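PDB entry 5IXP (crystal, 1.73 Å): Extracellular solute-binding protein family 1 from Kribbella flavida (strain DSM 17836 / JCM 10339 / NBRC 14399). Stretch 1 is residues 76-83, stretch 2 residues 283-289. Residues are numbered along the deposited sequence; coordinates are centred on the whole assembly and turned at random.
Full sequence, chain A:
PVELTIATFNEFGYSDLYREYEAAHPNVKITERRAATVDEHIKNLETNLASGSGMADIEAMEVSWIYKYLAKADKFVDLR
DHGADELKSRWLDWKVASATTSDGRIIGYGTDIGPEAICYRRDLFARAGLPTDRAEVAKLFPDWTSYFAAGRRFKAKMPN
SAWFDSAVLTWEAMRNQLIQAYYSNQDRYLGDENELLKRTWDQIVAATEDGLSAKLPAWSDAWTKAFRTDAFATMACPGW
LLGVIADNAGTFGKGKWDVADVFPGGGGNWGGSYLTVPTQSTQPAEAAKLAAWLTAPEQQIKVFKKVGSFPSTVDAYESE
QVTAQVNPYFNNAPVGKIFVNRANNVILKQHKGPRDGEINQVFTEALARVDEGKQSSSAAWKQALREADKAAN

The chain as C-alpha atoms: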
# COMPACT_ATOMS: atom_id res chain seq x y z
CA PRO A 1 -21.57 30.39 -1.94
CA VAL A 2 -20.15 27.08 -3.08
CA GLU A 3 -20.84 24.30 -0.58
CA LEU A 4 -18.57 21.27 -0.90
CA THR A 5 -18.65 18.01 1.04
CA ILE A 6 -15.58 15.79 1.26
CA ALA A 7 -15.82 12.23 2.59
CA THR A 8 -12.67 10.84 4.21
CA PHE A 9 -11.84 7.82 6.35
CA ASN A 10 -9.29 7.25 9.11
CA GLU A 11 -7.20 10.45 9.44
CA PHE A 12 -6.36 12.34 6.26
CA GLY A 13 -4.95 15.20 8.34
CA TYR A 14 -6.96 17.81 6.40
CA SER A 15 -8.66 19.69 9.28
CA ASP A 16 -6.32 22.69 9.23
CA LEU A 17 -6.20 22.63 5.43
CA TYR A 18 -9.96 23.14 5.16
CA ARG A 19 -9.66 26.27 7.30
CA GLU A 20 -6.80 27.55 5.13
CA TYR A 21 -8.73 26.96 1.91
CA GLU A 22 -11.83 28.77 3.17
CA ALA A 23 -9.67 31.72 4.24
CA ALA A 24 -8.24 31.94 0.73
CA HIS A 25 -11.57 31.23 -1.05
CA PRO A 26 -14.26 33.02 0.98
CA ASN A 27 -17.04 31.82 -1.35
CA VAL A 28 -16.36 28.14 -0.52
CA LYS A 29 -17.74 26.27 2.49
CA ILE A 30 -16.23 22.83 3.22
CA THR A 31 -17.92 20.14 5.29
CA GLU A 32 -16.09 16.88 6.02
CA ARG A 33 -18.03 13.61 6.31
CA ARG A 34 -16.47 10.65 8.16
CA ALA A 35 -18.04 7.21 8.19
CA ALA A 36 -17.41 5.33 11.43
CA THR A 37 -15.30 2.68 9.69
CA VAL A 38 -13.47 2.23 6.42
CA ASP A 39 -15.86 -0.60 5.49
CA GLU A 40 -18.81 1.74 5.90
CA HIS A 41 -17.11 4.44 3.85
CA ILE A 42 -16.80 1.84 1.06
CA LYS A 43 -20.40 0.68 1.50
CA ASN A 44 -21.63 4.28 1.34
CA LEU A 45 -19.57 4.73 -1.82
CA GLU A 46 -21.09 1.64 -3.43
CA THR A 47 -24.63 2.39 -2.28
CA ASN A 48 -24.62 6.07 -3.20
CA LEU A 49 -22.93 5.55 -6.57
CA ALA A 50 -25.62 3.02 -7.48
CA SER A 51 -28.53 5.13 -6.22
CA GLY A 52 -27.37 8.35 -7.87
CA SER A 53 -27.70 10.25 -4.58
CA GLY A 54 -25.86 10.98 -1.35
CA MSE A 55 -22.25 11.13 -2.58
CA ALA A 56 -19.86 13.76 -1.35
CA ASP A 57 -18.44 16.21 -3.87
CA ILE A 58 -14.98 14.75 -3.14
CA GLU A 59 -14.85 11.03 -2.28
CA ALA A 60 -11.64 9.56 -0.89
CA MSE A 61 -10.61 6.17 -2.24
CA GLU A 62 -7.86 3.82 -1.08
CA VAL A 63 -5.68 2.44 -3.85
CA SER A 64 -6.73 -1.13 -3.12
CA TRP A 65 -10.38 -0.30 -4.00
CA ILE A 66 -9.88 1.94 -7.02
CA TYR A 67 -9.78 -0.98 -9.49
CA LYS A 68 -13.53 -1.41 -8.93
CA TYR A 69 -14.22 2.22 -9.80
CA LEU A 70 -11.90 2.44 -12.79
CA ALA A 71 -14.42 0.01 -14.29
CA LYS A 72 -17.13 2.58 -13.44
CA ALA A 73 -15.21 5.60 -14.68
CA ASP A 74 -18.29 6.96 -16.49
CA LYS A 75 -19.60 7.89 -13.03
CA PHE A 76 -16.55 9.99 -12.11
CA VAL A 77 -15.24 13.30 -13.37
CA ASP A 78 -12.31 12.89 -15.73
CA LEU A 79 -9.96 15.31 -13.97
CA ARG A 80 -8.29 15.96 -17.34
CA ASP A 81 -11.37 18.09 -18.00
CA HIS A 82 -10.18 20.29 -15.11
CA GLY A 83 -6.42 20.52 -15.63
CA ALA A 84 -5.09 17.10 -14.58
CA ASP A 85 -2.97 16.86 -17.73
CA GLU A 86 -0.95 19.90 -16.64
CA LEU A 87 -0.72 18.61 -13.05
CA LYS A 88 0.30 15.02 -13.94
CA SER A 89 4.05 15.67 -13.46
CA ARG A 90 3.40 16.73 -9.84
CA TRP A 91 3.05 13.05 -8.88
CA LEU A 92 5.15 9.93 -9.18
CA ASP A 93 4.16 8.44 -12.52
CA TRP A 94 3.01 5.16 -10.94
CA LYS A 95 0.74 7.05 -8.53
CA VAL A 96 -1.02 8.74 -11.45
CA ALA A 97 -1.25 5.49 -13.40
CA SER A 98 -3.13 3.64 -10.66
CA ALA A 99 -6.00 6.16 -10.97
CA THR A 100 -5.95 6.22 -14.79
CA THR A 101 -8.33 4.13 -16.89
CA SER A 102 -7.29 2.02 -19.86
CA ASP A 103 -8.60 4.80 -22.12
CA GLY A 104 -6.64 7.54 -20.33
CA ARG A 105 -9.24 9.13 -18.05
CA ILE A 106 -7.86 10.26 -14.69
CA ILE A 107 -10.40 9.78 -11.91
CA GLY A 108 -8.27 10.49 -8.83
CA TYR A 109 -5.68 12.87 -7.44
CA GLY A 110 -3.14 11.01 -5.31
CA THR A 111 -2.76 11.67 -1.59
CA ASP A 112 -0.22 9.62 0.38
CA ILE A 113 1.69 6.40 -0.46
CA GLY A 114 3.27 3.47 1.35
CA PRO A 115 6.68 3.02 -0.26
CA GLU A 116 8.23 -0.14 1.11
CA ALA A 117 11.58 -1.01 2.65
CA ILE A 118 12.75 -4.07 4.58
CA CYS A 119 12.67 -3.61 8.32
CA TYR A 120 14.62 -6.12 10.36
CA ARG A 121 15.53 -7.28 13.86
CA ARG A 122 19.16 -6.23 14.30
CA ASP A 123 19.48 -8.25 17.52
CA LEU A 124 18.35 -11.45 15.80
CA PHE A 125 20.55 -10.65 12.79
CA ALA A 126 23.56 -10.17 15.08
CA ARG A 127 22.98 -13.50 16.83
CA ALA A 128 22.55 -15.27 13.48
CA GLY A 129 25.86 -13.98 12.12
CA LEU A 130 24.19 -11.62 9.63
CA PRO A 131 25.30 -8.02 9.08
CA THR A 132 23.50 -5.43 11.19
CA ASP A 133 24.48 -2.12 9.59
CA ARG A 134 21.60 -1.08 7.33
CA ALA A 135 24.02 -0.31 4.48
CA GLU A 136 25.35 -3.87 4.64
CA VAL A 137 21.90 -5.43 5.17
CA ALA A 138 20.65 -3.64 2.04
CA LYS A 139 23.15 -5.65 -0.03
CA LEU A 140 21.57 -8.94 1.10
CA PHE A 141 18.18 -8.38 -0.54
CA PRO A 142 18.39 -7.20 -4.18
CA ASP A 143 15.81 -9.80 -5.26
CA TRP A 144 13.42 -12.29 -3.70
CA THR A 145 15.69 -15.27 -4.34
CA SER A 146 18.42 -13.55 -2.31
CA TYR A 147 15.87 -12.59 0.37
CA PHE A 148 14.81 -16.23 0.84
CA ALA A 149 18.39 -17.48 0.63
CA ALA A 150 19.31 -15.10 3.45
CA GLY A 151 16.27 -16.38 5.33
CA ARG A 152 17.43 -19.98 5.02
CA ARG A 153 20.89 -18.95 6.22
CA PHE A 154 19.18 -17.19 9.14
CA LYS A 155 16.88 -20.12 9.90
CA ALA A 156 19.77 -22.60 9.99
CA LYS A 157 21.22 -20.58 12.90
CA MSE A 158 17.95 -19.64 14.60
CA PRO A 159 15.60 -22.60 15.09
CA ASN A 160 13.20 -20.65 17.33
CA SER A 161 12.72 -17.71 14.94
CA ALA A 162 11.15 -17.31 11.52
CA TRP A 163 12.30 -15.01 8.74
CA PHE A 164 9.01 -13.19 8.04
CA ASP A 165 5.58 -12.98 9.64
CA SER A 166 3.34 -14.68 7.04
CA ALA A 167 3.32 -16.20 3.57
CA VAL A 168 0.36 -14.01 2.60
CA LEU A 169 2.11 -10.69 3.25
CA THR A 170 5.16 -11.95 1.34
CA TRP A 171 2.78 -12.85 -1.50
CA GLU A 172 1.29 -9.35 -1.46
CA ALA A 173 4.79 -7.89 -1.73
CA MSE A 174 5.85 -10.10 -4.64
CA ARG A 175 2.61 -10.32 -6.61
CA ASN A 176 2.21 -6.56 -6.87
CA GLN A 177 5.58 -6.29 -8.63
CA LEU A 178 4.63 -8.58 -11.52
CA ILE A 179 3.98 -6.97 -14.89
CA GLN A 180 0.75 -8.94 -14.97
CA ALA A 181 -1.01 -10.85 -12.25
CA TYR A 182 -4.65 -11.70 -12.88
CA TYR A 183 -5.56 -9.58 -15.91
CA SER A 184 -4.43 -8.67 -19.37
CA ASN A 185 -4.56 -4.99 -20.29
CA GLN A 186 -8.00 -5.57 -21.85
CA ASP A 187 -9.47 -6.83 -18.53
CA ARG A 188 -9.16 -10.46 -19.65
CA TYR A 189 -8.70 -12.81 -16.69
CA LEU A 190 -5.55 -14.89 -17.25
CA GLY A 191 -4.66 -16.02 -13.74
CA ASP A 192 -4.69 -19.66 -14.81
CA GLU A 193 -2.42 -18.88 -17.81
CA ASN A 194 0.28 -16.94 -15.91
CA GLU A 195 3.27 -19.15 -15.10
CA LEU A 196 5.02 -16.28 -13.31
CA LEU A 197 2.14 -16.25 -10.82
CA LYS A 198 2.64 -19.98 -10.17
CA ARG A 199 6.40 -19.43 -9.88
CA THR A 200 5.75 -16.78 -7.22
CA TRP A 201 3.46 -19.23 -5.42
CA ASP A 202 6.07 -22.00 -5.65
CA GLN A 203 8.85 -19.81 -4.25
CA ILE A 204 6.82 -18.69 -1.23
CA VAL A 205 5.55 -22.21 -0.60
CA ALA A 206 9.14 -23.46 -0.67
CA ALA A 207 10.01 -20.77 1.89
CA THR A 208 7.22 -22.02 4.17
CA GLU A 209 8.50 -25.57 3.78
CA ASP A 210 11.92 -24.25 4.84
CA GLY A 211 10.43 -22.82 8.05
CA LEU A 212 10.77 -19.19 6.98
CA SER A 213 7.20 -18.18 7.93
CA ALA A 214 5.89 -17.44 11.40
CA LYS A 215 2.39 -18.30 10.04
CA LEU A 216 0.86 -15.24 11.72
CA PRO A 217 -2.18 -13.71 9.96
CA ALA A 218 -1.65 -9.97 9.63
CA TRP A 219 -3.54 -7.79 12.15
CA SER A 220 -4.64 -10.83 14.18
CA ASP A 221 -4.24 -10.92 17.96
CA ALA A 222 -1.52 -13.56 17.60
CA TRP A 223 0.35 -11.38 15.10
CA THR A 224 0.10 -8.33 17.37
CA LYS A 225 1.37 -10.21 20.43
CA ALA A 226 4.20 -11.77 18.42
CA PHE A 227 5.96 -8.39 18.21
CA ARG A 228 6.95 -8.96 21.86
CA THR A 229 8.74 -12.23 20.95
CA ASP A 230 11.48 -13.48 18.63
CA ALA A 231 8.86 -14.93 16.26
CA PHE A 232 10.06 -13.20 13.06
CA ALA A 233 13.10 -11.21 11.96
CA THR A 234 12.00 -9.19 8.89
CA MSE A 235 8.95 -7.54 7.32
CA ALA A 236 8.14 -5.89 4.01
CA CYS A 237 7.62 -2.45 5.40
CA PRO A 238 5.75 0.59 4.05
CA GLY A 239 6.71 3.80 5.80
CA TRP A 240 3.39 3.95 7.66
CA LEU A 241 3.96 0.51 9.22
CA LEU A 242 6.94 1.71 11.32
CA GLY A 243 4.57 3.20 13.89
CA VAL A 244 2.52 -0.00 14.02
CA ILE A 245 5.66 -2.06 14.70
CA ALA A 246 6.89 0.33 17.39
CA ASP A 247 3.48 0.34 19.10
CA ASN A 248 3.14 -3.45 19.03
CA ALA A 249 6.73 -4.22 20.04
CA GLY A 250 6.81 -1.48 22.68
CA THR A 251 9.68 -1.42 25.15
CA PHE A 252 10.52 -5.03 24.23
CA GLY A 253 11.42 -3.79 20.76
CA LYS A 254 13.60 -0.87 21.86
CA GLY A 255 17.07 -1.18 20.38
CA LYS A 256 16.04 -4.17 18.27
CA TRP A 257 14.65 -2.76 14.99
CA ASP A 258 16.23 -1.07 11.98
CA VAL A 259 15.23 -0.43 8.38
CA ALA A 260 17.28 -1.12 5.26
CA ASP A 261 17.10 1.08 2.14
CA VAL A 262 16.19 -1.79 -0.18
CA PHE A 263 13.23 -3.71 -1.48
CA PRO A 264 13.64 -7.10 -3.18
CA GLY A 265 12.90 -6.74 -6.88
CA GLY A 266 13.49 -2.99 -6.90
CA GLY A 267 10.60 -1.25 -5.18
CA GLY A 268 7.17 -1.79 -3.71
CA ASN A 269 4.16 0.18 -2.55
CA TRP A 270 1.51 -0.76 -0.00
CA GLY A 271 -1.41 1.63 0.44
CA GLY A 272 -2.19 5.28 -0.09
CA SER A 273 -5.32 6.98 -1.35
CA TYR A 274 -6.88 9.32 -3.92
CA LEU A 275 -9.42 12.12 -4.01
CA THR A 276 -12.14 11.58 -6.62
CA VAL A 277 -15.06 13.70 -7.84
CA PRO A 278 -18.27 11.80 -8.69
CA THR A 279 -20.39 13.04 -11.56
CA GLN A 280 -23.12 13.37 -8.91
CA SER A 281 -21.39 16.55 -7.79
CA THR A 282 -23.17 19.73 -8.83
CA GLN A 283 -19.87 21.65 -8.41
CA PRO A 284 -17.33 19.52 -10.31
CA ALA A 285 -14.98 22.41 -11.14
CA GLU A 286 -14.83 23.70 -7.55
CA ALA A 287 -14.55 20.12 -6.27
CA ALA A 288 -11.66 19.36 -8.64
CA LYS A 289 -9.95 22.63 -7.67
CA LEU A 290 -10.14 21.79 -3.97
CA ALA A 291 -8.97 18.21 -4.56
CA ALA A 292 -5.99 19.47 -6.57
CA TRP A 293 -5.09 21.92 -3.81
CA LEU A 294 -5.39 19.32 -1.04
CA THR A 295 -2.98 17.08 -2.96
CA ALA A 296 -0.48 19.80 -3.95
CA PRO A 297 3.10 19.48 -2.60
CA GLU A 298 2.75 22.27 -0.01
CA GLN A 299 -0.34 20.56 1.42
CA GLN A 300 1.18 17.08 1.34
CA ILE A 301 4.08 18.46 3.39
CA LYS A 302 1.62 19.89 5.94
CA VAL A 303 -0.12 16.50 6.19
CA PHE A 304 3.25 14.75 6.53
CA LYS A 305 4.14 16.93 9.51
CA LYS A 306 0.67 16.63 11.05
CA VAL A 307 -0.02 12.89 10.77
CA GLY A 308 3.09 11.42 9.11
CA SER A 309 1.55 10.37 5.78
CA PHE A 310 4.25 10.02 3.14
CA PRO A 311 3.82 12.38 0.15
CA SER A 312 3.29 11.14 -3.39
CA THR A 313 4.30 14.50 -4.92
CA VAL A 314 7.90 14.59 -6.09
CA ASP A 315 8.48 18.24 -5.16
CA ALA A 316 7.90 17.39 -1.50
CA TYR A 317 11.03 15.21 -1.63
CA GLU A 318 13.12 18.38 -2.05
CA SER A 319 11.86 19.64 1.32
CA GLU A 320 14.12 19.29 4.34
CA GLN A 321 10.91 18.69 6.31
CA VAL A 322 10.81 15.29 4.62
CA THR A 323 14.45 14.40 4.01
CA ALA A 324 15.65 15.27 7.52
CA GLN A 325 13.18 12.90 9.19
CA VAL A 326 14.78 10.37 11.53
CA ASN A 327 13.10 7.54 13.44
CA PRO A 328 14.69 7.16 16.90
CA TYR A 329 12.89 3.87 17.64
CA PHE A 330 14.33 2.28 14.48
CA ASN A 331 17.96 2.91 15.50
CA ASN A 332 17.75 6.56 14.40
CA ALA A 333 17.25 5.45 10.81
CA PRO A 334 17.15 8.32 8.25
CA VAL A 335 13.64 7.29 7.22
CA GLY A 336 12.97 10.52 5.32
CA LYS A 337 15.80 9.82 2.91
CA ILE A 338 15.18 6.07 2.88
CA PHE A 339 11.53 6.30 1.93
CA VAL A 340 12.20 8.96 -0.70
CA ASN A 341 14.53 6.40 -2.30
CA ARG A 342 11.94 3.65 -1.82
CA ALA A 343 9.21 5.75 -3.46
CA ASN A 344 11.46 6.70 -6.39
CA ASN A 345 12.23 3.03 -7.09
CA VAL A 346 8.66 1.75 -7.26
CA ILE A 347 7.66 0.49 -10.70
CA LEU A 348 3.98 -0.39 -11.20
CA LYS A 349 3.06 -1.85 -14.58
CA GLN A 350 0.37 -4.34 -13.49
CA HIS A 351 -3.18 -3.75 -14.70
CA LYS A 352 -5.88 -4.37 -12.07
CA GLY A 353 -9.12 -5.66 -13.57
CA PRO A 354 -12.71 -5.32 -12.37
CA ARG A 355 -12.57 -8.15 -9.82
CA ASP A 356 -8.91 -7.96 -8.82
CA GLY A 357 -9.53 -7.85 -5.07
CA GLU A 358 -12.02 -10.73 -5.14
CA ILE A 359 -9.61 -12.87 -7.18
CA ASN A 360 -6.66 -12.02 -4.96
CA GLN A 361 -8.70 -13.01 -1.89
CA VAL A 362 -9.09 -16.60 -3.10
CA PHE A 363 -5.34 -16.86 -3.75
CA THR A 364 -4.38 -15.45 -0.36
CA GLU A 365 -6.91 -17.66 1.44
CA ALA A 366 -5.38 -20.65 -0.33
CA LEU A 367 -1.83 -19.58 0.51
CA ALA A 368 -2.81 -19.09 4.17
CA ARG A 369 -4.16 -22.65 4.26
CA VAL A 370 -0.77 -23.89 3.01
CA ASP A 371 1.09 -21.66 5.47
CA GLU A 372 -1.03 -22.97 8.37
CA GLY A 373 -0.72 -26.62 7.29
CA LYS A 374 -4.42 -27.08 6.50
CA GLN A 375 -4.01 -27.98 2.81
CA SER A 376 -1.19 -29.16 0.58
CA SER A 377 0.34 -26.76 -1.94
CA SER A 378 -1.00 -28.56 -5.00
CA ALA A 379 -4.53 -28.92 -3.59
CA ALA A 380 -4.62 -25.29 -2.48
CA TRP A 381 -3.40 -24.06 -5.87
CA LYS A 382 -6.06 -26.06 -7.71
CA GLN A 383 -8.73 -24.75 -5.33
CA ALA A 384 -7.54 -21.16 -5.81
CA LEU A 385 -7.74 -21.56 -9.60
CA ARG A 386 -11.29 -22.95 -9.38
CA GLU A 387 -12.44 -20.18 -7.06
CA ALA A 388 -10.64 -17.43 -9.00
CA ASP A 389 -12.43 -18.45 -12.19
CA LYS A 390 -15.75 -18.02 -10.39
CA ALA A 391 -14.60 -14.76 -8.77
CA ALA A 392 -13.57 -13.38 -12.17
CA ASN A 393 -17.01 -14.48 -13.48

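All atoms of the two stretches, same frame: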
# COMPACT_ATOMS: atom_id res chain seq x y z
N PHE A 76 -17.48 9.08 -12.76
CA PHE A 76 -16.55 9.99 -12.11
C PHE A 76 -16.09 11.05 -13.10
O PHE A 76 -16.02 10.82 -14.31
CB PHE A 76 -15.34 9.23 -11.55
CG PHE A 76 -15.69 8.35 -10.40
CD1 PHE A 76 -16.15 7.06 -10.62
CD2 PHE A 76 -15.60 8.82 -9.10
CE1 PHE A 76 -16.50 6.24 -9.55
CE2 PHE A 76 -15.94 8.01 -8.03
CZ PHE A 76 -16.39 6.71 -8.26
N VAL A 77 -15.82 12.24 -12.56
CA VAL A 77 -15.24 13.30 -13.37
C VAL A 77 -13.87 12.87 -13.86
O VAL A 77 -13.03 12.40 -13.08
CB VAL A 77 -15.17 14.60 -12.56
CG1 VAL A 77 -14.32 15.65 -13.29
CG2 VAL A 77 -16.57 15.12 -12.28
N ASP A 78 -13.65 12.97 -15.17
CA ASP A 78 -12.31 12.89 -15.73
C ASP A 78 -11.58 14.18 -15.36
O ASP A 78 -11.92 15.25 -15.88
CB ASP A 78 -12.38 12.68 -17.24
CG ASP A 78 -11.01 12.58 -17.89
OD1 ASP A 78 -9.99 12.55 -17.18
OD2 ASP A 78 -10.96 12.51 -19.15
N LEU A 79 -10.62 14.10 -14.44
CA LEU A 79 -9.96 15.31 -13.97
C LEU A 79 -9.14 15.98 -15.07
O LEU A 79 -8.75 17.14 -14.91
CB LEU A 79 -9.11 14.99 -12.74
CG LEU A 79 -9.96 14.44 -11.57
CD1 LEU A 79 -9.09 13.82 -10.46
CD2 LEU A 79 -10.88 15.50 -10.98
N ARG A 80 -8.89 15.29 -16.18
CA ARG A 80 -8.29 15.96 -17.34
C ARG A 80 -9.18 17.08 -17.86
O ARG A 80 -8.68 18.03 -18.46
CB ARG A 80 -8.01 14.95 -18.44
CG ARG A 80 -6.79 14.13 -18.15
CD ARG A 80 -7.01 12.69 -18.50
NE ARG A 80 -6.61 12.39 -19.87
CZ ARG A 80 -7.43 11.97 -20.82
NH1 ARG A 80 -8.72 11.78 -20.57
NH2 ARG A 80 -6.95 11.71 -22.02
N ASP A 81 -10.49 16.98 -17.64
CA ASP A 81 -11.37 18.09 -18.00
C ASP A 81 -11.20 19.29 -17.09
O ASP A 81 -11.83 20.32 -17.35
CB ASP A 81 -12.84 17.64 -17.98
CG ASP A 81 -13.16 16.61 -19.05
OD1 ASP A 81 -12.52 16.65 -20.13
OD2 ASP A 81 -14.06 15.78 -18.83
N HIS A 82 -10.36 19.19 -16.06
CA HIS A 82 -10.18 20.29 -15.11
C HIS A 82 -8.71 20.52 -14.81
O HIS A 82 -8.37 21.02 -13.73
CB HIS A 82 -10.96 20.03 -13.82
CG HIS A 82 -12.41 19.79 -14.06
ND1 HIS A 82 -13.33 20.82 -14.13
CD2 HIS A 82 -13.10 18.65 -14.30
CE1 HIS A 82 -14.53 20.32 -14.38
NE2 HIS A 82 -14.41 19.00 -14.49
N GLY A 83 -7.82 20.16 -15.73
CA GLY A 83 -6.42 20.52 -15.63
C GLY A 83 -5.48 19.42 -15.19
O GLY A 83 -4.29 19.70 -15.04
N GLN A 283 -20.95 20.67 -8.33
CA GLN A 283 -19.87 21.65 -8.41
C GLN A 283 -18.56 20.97 -8.82
O GLN A 283 -17.56 21.04 -8.10
CB GLN A 283 -19.69 22.35 -7.06
CG GLN A 283 -20.91 23.05 -6.51
CD GLN A 283 -20.99 24.49 -6.95
OE1 GLN A 283 -20.24 24.93 -7.82
NE2 GLN A 283 -21.92 25.22 -6.36
N PRO A 284 -18.53 20.31 -9.98
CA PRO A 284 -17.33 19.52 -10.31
C PRO A 284 -16.07 20.37 -10.46
O PRO A 284 -14.99 19.92 -10.08
CB PRO A 284 -17.71 18.82 -11.62
CG PRO A 284 -18.83 19.65 -12.19
CD PRO A 284 -19.58 20.16 -11.02
N ALA A 285 -16.19 21.60 -10.96
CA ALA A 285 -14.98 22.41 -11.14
C ALA A 285 -14.42 22.87 -9.79
O ALA A 285 -13.21 22.82 -9.57
CB ALA A 285 -15.27 23.60 -12.04
N GLU A 286 -15.30 23.31 -8.88
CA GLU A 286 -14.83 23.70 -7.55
C GLU A 286 -14.34 22.49 -6.76
O GLU A 286 -13.37 22.61 -6.00
CB GLU A 286 -15.95 24.41 -6.78
CG GLU A 286 -16.38 25.73 -7.38
CD GLU A 286 -15.37 26.85 -7.15
OE1 GLU A 286 -14.45 26.72 -6.31
OE2 GLU A 286 -15.51 27.89 -7.80
N ALA A 287 -15.00 21.35 -6.92
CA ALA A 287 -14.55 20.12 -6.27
C ALA A 287 -13.17 19.71 -6.77
O ALA A 287 -12.28 19.39 -5.98
CB ALA A 287 -15.55 18.98 -6.51
N ALA A 288 -12.97 19.73 -8.10
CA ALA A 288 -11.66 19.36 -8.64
C ALA A 288 -10.59 20.35 -8.19
O ALA A 288 -9.45 19.95 -7.91
CB ALA A 288 -11.71 19.28 -10.17
N LYS A 289 -10.93 21.64 -8.11
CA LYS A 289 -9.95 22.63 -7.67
C LYS A 289 -9.51 22.36 -6.24
O LYS A 289 -8.32 22.42 -5.92
CB LYS A 289 -10.52 24.05 -7.78
CG LYS A 289 -9.46 25.10 -7.49
CD LYS A 289 -10.00 26.48 -7.10
CE LYS A 289 -11.01 27.01 -8.06
NZ LYS A 289 -11.48 28.37 -7.63
O HOH W 1 -8.22 20.13 -11.05

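Segments far apart in sequence often meet mainly through shape and van der Waals contact, with few or no direct hydrogen bonds between them. The contact between residues 76-83 and 283-289 illustrates the principle: at least 202 positions separate any two touching residues, no direct hydrogen bond joins the stretches, and the 213 Å² buried between them comes from a few residues.

His82 covers the most surface. Its CA-to-CB bond points toward the helix that begins at Pro284, and with chi1 in the m rotamer and chi2 at -87° the imidazole lies along the first turn. ND1 of His82 comes to 3.8 Å from CA of Ala285, and CB of His82 sits 3.8 Å from CB of Ala288. The carbonyl O of Pro284 lies over one face of the ring, but it already accepts the helical hydrogen bond from N of Ala288 at 2.8 Å. The histidine therefore works here chiefly as a flat, partly exposed cover, packing by van der Waals contact.

Ala288, one turn after Pro284, is the most heavily covered residue on the helical side, and is buried. Its methyl group points toward stretch 1 and meets both His82 and Leu79, the latter through CD2 of Leu79 at 4.0 Å from CB of Ala288. A side chain this short lets the backbone of the helix come close while still offering an apolar surface. Leu79 makes the complementary adjustment: its CA-to-CB bond runs sideways, but the m, t conformation brings its end nearer the helix.

Pro284 extends the apolar patch to the start of the helix. Its CA-to-CB bond points toward stretch 1, and CB of Pro284 packs 3.9 Å from CG2 of Val77, a buried, branched residue in the t rotamer. Proline suits a first helical turn, where its lack of an amide hydrogen costs no helical hydrogen bond; Gln283, immediately before it, occupies the N-cap position.

Each stretch is braced internally. In stretch 1, a short 3-10 segment places Leu79 and His82 for contact, with N of His82 bonded to O of Leu79 at 2.8 Å. Asp78 supports this turn from outside the interface: its OD1 accepts a hydrogen bond from N of Arg80 at 3.1 Å, and its OD2 forms a salt bridge with NH1 of Arg80 at 2.8 Å.

The polar link between the stretches is indirect. One water donates to O of His82 at 2.8 Å and, more weakly, to O of Ala288 at 3.4 Å, bridging two backbone carbonyls beside the apolar contact.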